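Local coordinates for protein binary enterotoxin of Clostridium perfringens component a (Clostridium perfringens, PDB 5WTZ) that probably transfers ADP-ribose from NAD+ to actin, as the enzymatic component of a binary iota-like enterotoxin, at residues G332-T343 with E384-I395. Residues are numbered along the deposited sequence; the frame is centred on the assembly and turned at random.
With NAD (nicotinamide-adenine-dinucleotide), chain B.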
loop_
_atom_site.group_PDB
_atom_site.type_symbol
_atom_site.label_atom_id
_atom_site.label_comp_id
_atom_site.label_asym_id
_atom_site.label_seq_id
_atom_site.Cartn_x
_atom_site.Cartn_y
_atom_site.Cartn_z
ATOM N N GLY A 332 -0.997 -12.848 7.528
ATOM C CA GLY A 332 -2.316 -13.317 7.894
ATOM C C GLY A 332 -2.590 -13.318 9.390
ATOM O O GLY A 332 -3.678 -13.690 9.820
ATOM N N LYS A 333 -1.616 -12.904 10.192
ATOM C CA LYS A 333 -1.803 -12.916 11.638
ATOM C C LYS A 333 -2.547 -11.676 12.122
ATOM O O LYS A 333 -2.511 -10.622 11.497
ATOM C CB LYS A 333 -0.462 -13.032 12.361
ATOM C CG LYS A 333 0.290 -14.335 12.082
ATOM C CD LYS A 333 -0.527 -15.547 12.459
ATOM C CE LYS A 333 0.310 -16.823 12.407
ATOM N NZ LYS A 333 0.717 -17.186 11.023
ATOM N N THR A 334 -3.242 -11.810 13.241
ATOM C CA THR A 334 -3.789 -10.628 13.899
ATOM C C THR A 334 -2.990 -10.345 15.174
ATOM O O THR A 334 -2.860 -11.222 16.021
ATOM C CB THR A 334 -5.273 -10.804 14.229
ATOM O OG1 THR A 334 -6.040 -10.832 13.009
ATOM C CG2 THR A 334 -5.747 -9.648 15.100
ATOM N N ILE A 335 -2.465 -9.124 15.303
ATOM C CA ILE A 335 -1.569 -8.760 16.401
ATOM C C ILE A 335 -2.210 -7.713 17.296
ATOM O O ILE A 335 -2.411 -6.583 16.843
ATOM C CB ILE A 335 -0.223 -8.181 15.880
ATOM C CG1 ILE A 335 0.419 -9.097 14.842
ATOM C CG2 ILE A 335 0.734 -7.908 17.040
ATOM C CD1 ILE A 335 1.689 -8.516 14.231
ATOM N N PRO A 336 -2.526 -8.072 18.552
ATOM C CA PRO A 336 -3.032 -7.069 19.496
ATOM C C PRO A 336 -2.017 -5.967 19.722
ATOM O O PRO A 336 -0.829 -6.260 19.819
ATOM C CB PRO A 336 -3.258 -7.871 20.787
ATOM C CG PRO A 336 -3.456 -9.270 20.336
ATOM C CD PRO A 336 -2.499 -9.413 19.162
ATOM N N VAL A 337 -2.478 -4.725 19.805
ATOM C CA VAL A 337 -1.595 -3.592 20.046
ATOM C C VAL A 337 -2.020 -2.861 21.328
ATOM O O VAL A 337 -3.012 -2.120 21.343
ATOM C CB VAL A 337 -1.596 -2.616 18.854
ATOM C CG1 VAL A 337 -0.638 -1.427 19.132
ATOM C CG2 VAL A 337 -1.176 -3.334 17.570
ATOM N N LYS A 338 -1.279 -3.082 22.410
ATOM C CA LYS A 338 -1.645 -2.534 23.711
ATOM C C LYS A 338 -1.344 -1.037 23.816
ATOM O O LYS A 338 -1.928 -0.331 24.634
ATOM C CB LYS A 338 -0.911 -3.291 24.826
ATOM C CG LYS A 338 -1.185 -4.807 24.828
ATOM C CD LYS A 338 -0.428 -5.517 25.944
ATOM C CE LYS A 338 -1.081 -5.246 27.289
ATOM N NZ LYS A 338 -0.450 -6.011 28.398
ATOM N N THR A 339 -0.434 -0.564 22.976
ATOM C CA THR A 339 0.081 0.800 23.051
ATOM C C THR A 339 -0.766 1.782 22.242
ATOM O O THR A 339 -1.555 1.359 21.391
ATOM C CB THR A 339 1.537 0.848 22.521
ATOM O OG1 THR A 339 1.617 0.062 21.327
ATOM C CG2 THR A 339 2.531 0.304 23.566
ATOM N N PHE A 340 -0.628 3.083 22.517
ATOM C CA PHE A 340 -1.072 4.086 21.563
ATOM C C PHE A 340 -0.169 3.927 20.351
ATOM O O PHE A 340 1.022 3.610 20.491
ATOM C CB PHE A 340 -0.970 5.529 22.089
ATOM C CG PHE A 340 -1.861 5.835 23.269
ATOM C CD1 PHE A 340 -3.238 5.990 23.104
ATOM C CD2 PHE A 340 -1.329 5.974 24.530
ATOM C CE1 PHE A 340 -4.054 6.271 24.179
ATOM C CE2 PHE A 340 -2.145 6.263 25.623
ATOM C CZ PHE A 340 -3.519 6.398 25.444
ATOM N N ILE A 341 -0.713 4.177 19.169
ATOM C CA ILE A 341 0.069 4.051 17.938
ATOM C C ILE A 341 0.347 5.415 17.290
ATOM O O ILE A 341 -0.569 6.066 16.756
ATOM C CB ILE A 341 -0.618 3.152 16.895
ATOM C CG1 ILE A 341 -1.230 1.920 17.560
ATOM C CG2 ILE A 341 0.393 2.791 15.780
ATOM C CD1 ILE A 341 -1.979 1.014 16.572
ATOM N N SER A 342 1.608 5.839 17.361
ATOM C CA SER A 342 2.089 7.013 16.636
ATOM C C SER A 342 2.333 6.684 15.152
ATOM O O SER A 342 3.220 5.888 14.783
ATOM C CB SER A 342 3.364 7.574 17.280
ATOM O OG SER A 342 3.060 8.384 18.414
ATOM N N THR A 343 1.531 7.296 14.296
ATOM C CA THR A 343 1.653 7.083 12.850
ATOM C C THR A 343 1.809 8.416 12.147
ATOM O O THR A 343 1.453 9.456 12.688
ATOM C CB THR A 343 0.431 6.350 12.222
ATOM O OG1 THR A 343 -0.653 7.272 12.031
ATOM C CG2 THR A 343 -0.030 5.176 13.076
ATOM N N GLU A 384 1.132 13.708 12.073
ATOM C CA GLU A 384 0.856 12.520 12.857
ATOM C C GLU A 384 -0.632 12.238 13.042
ATOM O O GLU A 384 -1.434 13.137 13.368
ATOM C CB GLU A 384 1.516 12.622 14.240
ATOM C CG GLU A 384 1.197 11.434 15.138
ATOM C CD GLU A 384 2.132 11.319 16.350
ATOM O OE1 GLU A 384 3.018 12.177 16.528
ATOM O OE2 GLU A 384 1.979 10.339 17.108
ATOM N N VAL A 385 -0.991 10.978 12.833
ATOM C CA VAL A 385 -2.259 10.456 13.307
ATOM C C VAL A 385 -1.963 9.523 14.466
ATOM O O VAL A 385 -1.233 8.543 14.317
ATOM C CB VAL A 385 -3.048 9.739 12.198
ATOM C CG1 VAL A 385 -4.176 8.883 12.792
ATOM C CG2 VAL A 385 -3.607 10.764 11.198
ATOM N N LEU A 386 -2.504 9.867 15.633
ATOM C CA LEU A 386 -2.320 9.074 16.842
ATOM C C LEU A 386 -3.531 8.175 17.056
ATOM O O LEU A 386 -4.663 8.648 17.117
ATOM C CB LEU A 386 -2.097 9.986 18.049
ATOM C CG LEU A 386 -1.810 9.343 19.411
ATOM C CD1 LEU A 386 -0.526 8.526 19.319
ATOM C CD2 LEU A 386 -1.691 10.406 20.502
ATOM N N ILE A 387 -3.293 6.874 17.184
ATOM C CA ILE A 387 -4.370 5.890 17.266
ATOM C C ILE A 387 -4.534 5.428 18.713
ATOM O O ILE A 387 -3.527 5.259 19.417
ATOM C CB ILE A 387 -4.065 4.681 16.315
ATOM C CG1 ILE A 387 -3.948 5.184 14.870
ATOM C CG2 ILE A 387 -5.109 3.580 16.433
ATOM C CD1 ILE A 387 -3.447 4.140 13.852
ATOM N N ASP A 388 -5.787 5.246 19.151
ATOM C CA ASP A 388 -6.108 4.809 20.507
ATOM C C ASP A 388 -5.474 3.452 20.826
ATOM O O ASP A 388 -5.217 2.637 19.935
ATOM C CB ASP A 388 -7.639 4.763 20.702
ATOM C CG ASP A 388 -8.064 4.864 22.173
ATOM O OD1 ASP A 388 -7.222 5.174 23.058
ATOM O OD2 ASP A 388 -9.265 4.630 22.462
ATOM N N HIS A 389 -5.198 3.219 22.103
ATOM C CA HIS A 389 -4.648 1.928 22.501
ATOM C C HIS A 389 -5.688 0.813 22.343
ATOM O O HIS A 389 -6.894 1.069 22.355
ATOM C CB HIS A 389 -4.143 1.992 23.942
ATOM C CG HIS A 389 -5.224 2.196 24.955
ATOM N ND1 HIS A 389 -5.652 1.197 25.798
ATOM C CD2 HIS A 389 -5.956 3.293 25.265
ATOM C CE1 HIS A 389 -6.603 1.668 26.589
ATOM N NE2 HIS A 389 -6.806 2.935 26.286
ATOM N N GLY A 390 -5.220 -0.422 22.175
ATOM C CA GLY A 390 -6.103 -1.569 22.273
ATOM C C GLY A 390 -6.733 -2.045 20.978
ATOM O O GLY A 390 -7.678 -2.825 21.012
ATOM N N TYR A 391 -6.234 -1.573 19.842
ATOM C CA TYR A 391 -6.660 -2.118 18.545
ATOM C C TYR A 391 -5.740 -3.268 18.189
ATOM O O TYR A 391 -4.929 -3.684 19.011
ATOM C CB TYR A 391 -6.615 -1.050 17.450
ATOM C CG TYR A 391 -7.788 -0.068 17.430
ATOM C CD1 TYR A 391 -9.066 -0.471 17.021
ATOM C CD2 TYR A 391 -7.594 1.268 17.763
ATOM C CE1 TYR A 391 -10.136 0.440 16.982
ATOM C CE2 TYR A 391 -8.652 2.185 17.738
ATOM C CZ TYR A 391 -9.913 1.767 17.334
ATOM O OH TYR A 391 -10.941 2.689 17.302
ATOM N N SER A 392 -5.863 -3.770 16.962
ATOM C CA SER A 392 -5.002 -4.840 16.455
ATOM C C SER A 392 -4.596 -4.576 15.015
ATOM O O SER A 392 -5.286 -3.854 14.294
ATOM C CB SER A 392 -5.699 -6.199 16.533
ATOM O OG SER A 392 -6.100 -6.504 17.856
ATOM N N TYR A 393 -3.477 -5.163 14.606
ATOM C CA TYR A 393 -3.064 -5.181 13.208
ATOM C C TYR A 393 -3.434 -6.513 12.588
ATOM O O TYR A 393 -3.099 -7.560 13.144
ATOM C CB TYR A 393 -1.556 -5.020 13.055
ATOM C CG TYR A 393 -0.920 -3.752 13.548
ATOM C CD1 TYR A 393 -1.476 -2.500 13.296
ATOM C CD2 TYR A 393 0.280 -3.814 14.238
ATOM C CE1 TYR A 393 -0.841 -1.343 13.737
ATOM C CE2 TYR A 393 0.913 -2.679 14.678
ATOM C CZ TYR A 393 0.357 -1.449 14.426
ATOM O OH TYR A 393 1.028 -0.344 14.858
ATOM N N LYS A 394 -4.122 -6.489 11.450
ATOM C CA LYS A 394 -4.264 -7.685 10.637
ATOM C C LYS A 394 -3.206 -7.571 9.535
ATOM O O LYS A 394 -3.241 -6.635 8.727
ATOM C CB LYS A 394 -5.687 -7.807 10.074
ATOM C CG LYS A 394 -5.883 -8.930 9.054
ATOM C CD LYS A 394 -7.344 -9.034 8.604
ATOM C CE LYS A 394 -7.773 -7.834 7.741
ATOM N NZ LYS A 394 -7.303 -7.942 6.320
ATOM N N ILE A 395 -2.243 -8.492 9.521
ATOM C CA ILE A 395 -1.116 -8.382 8.590
ATOM C C ILE A 395 -1.527 -8.914 7.211
ATOM O O ILE A 395 -1.891 -10.075 7.070
ATOM C CB ILE A 395 0.136 -9.140 9.113
ATOM C CG1 ILE A 395 0.490 -8.706 10.559
ATOM C CG2 ILE A 395 1.335 -8.937 8.159
ATOM C CD1 ILE A 395 0.902 -7.257 10.738
HETATM P PA NAD B . 6.856 4.360 20.626
HETATM O O1A NAD B . 6.520 4.596 22.080
HETATM O O2A NAD B . 5.812 3.841 19.684
HETATM O O5B NAD B . 8.114 3.356 20.514
HETATM C C5B NAD B . 9.219 3.379 21.423
HETATM C C4B NAD B . 9.866 2.008 21.458
HETATM O O4B NAD B . 8.903 1.079 21.971
HETATM C C3B NAD B . 10.272 1.530 20.067
HETATM O O3B NAD B . 11.508 0.805 20.177
HETATM C C2B NAD B . 9.134 0.597 19.674
HETATM O O2B NAD B . 9.553 -0.438 18.779
HETATM C C1B NAD B . 8.660 0.044 21.013
HETATM N N9A NAD B . 7.213 -0.240 20.938
HETATM C C8A NAD B . 6.234 0.631 20.632
HETATM N N7A NAD B . 5.020 0.012 20.646
HETATM C C5A NAD B . 5.240 -1.275 20.942
HETATM C C6A NAD B . 4.408 -2.482 21.119
HETATM N N6A NAD B . 3.067 -2.416 20.962
HETATM N N1A NAD B . 5.035 -3.647 21.415
HETATM C C2A NAD B . 6.367 -3.717 21.578
HETATM N N3A NAD B . 7.182 -2.653 21.447
HETATM C C4A NAD B . 6.679 -1.438 21.125
HETATM O O3 NAD B . 7.397 5.758 20.055
HETATM P PN NAD B . 8.216 6.056 18.704
HETATM O O1N NAD B . 7.309 5.747 17.532
HETATM O O2N NAD B . 9.581 5.423 18.826
HETATM O O5D NAD B . 8.393 7.646 18.871
HETATM C C5D NAD B . 7.277 8.511 19.082
HETATM C C4D NAD B . 7.711 9.944 18.834
HETATM O O4D NAD B . 7.866 10.156 17.430
HETATM C C3D NAD B . 6.617 10.903 19.260
HETATM O O3D NAD B . 7.232 12.180 19.510
HETATM C C2D NAD B . 5.738 10.991 18.032
HETATM O O2D NAD B . 5.039 12.239 17.971
HETATM C C1D NAD B . 6.725 10.803 16.878
HETATM N N1N NAD B . 6.195 9.988 15.765
HETATM C C2N NAD B . 6.759 8.807 15.440
HETATM C C3N NAD B . 6.249 8.046 14.382
HETATM C C7N NAD B . 6.860 6.728 13.989
HETATM O O7N NAD B . 7.476 6.026 14.800
HETATM N N7N NAD B . 6.726 6.387 12.718
HETATM C C4N NAD B . 5.166 8.501 13.639
HETATM C C5N NAD B . 4.603 9.716 13.996
HETATM C C6N NAD B . 5.142 10.437 15.065
HETATM O O HOH W 1 -3.842 0.197 19.400
HETATM O O HOH W 2 -4.061 -1.247 25.993
#
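Ile335 pairs with Tyr393 and Ile341 with Ile387 through antiparallel backbone hydrogen bonds, on either side of a bend that the two chains make together: strands 334-337 and 391-395 run at 156°, strands 341-343 and 384-387 at 163°. At the bend Val337 faces both Gly390 and Tyr391, a G1 beta bulge whose glycine has a positive phi; a water accepts from Tyr391 N and lies within hydrogen-bonding distance of Val337 O and Asp388 O. The side chains of one face pack inside this bend. Val337 CG2 lies over the Tyr393 ring, 3.8 Å from its centroid, and Tyr393 OH reaches Ile341 CG2 at 3.3 Å; Ile341 in turn crosses Ile387, CB to CB 3.8 Å. On the outside, His389 turns a ring edge to the face of Phe340 in an offset edge-to-face pair, while helices 240-263 and 272-286 cover Phe340. Such a bent pair, shared between a five-stranded and a three-stranded sheet, belongs to the ADP-ribosyltransferase fold, and here it carries part of the NAD pocket. Thr339 OG1 accepts a hydrogen bond from the adenine amino group N6A at 2.9 Å. Glu384, its CG anti to the backbone N (chi1 177°) and its chain extended, divides its carboxylate: OE1 accepts from the nicotinamide-ribose hydroxyl O2D at a very short 2.5 Å, and OE2 is met on its syn side by Ser342 OG at 2.6 Å. Ser342 OG also bonds Tyr249, so the serine, itself lining the pocket, probably helps hold the carboxylate's rotation. Val385 O accepts from both Thr343 N and Thr343 OG1, the hydroxyl at 2.7 Å, and Thr297 is a further partner of that hydroxyl.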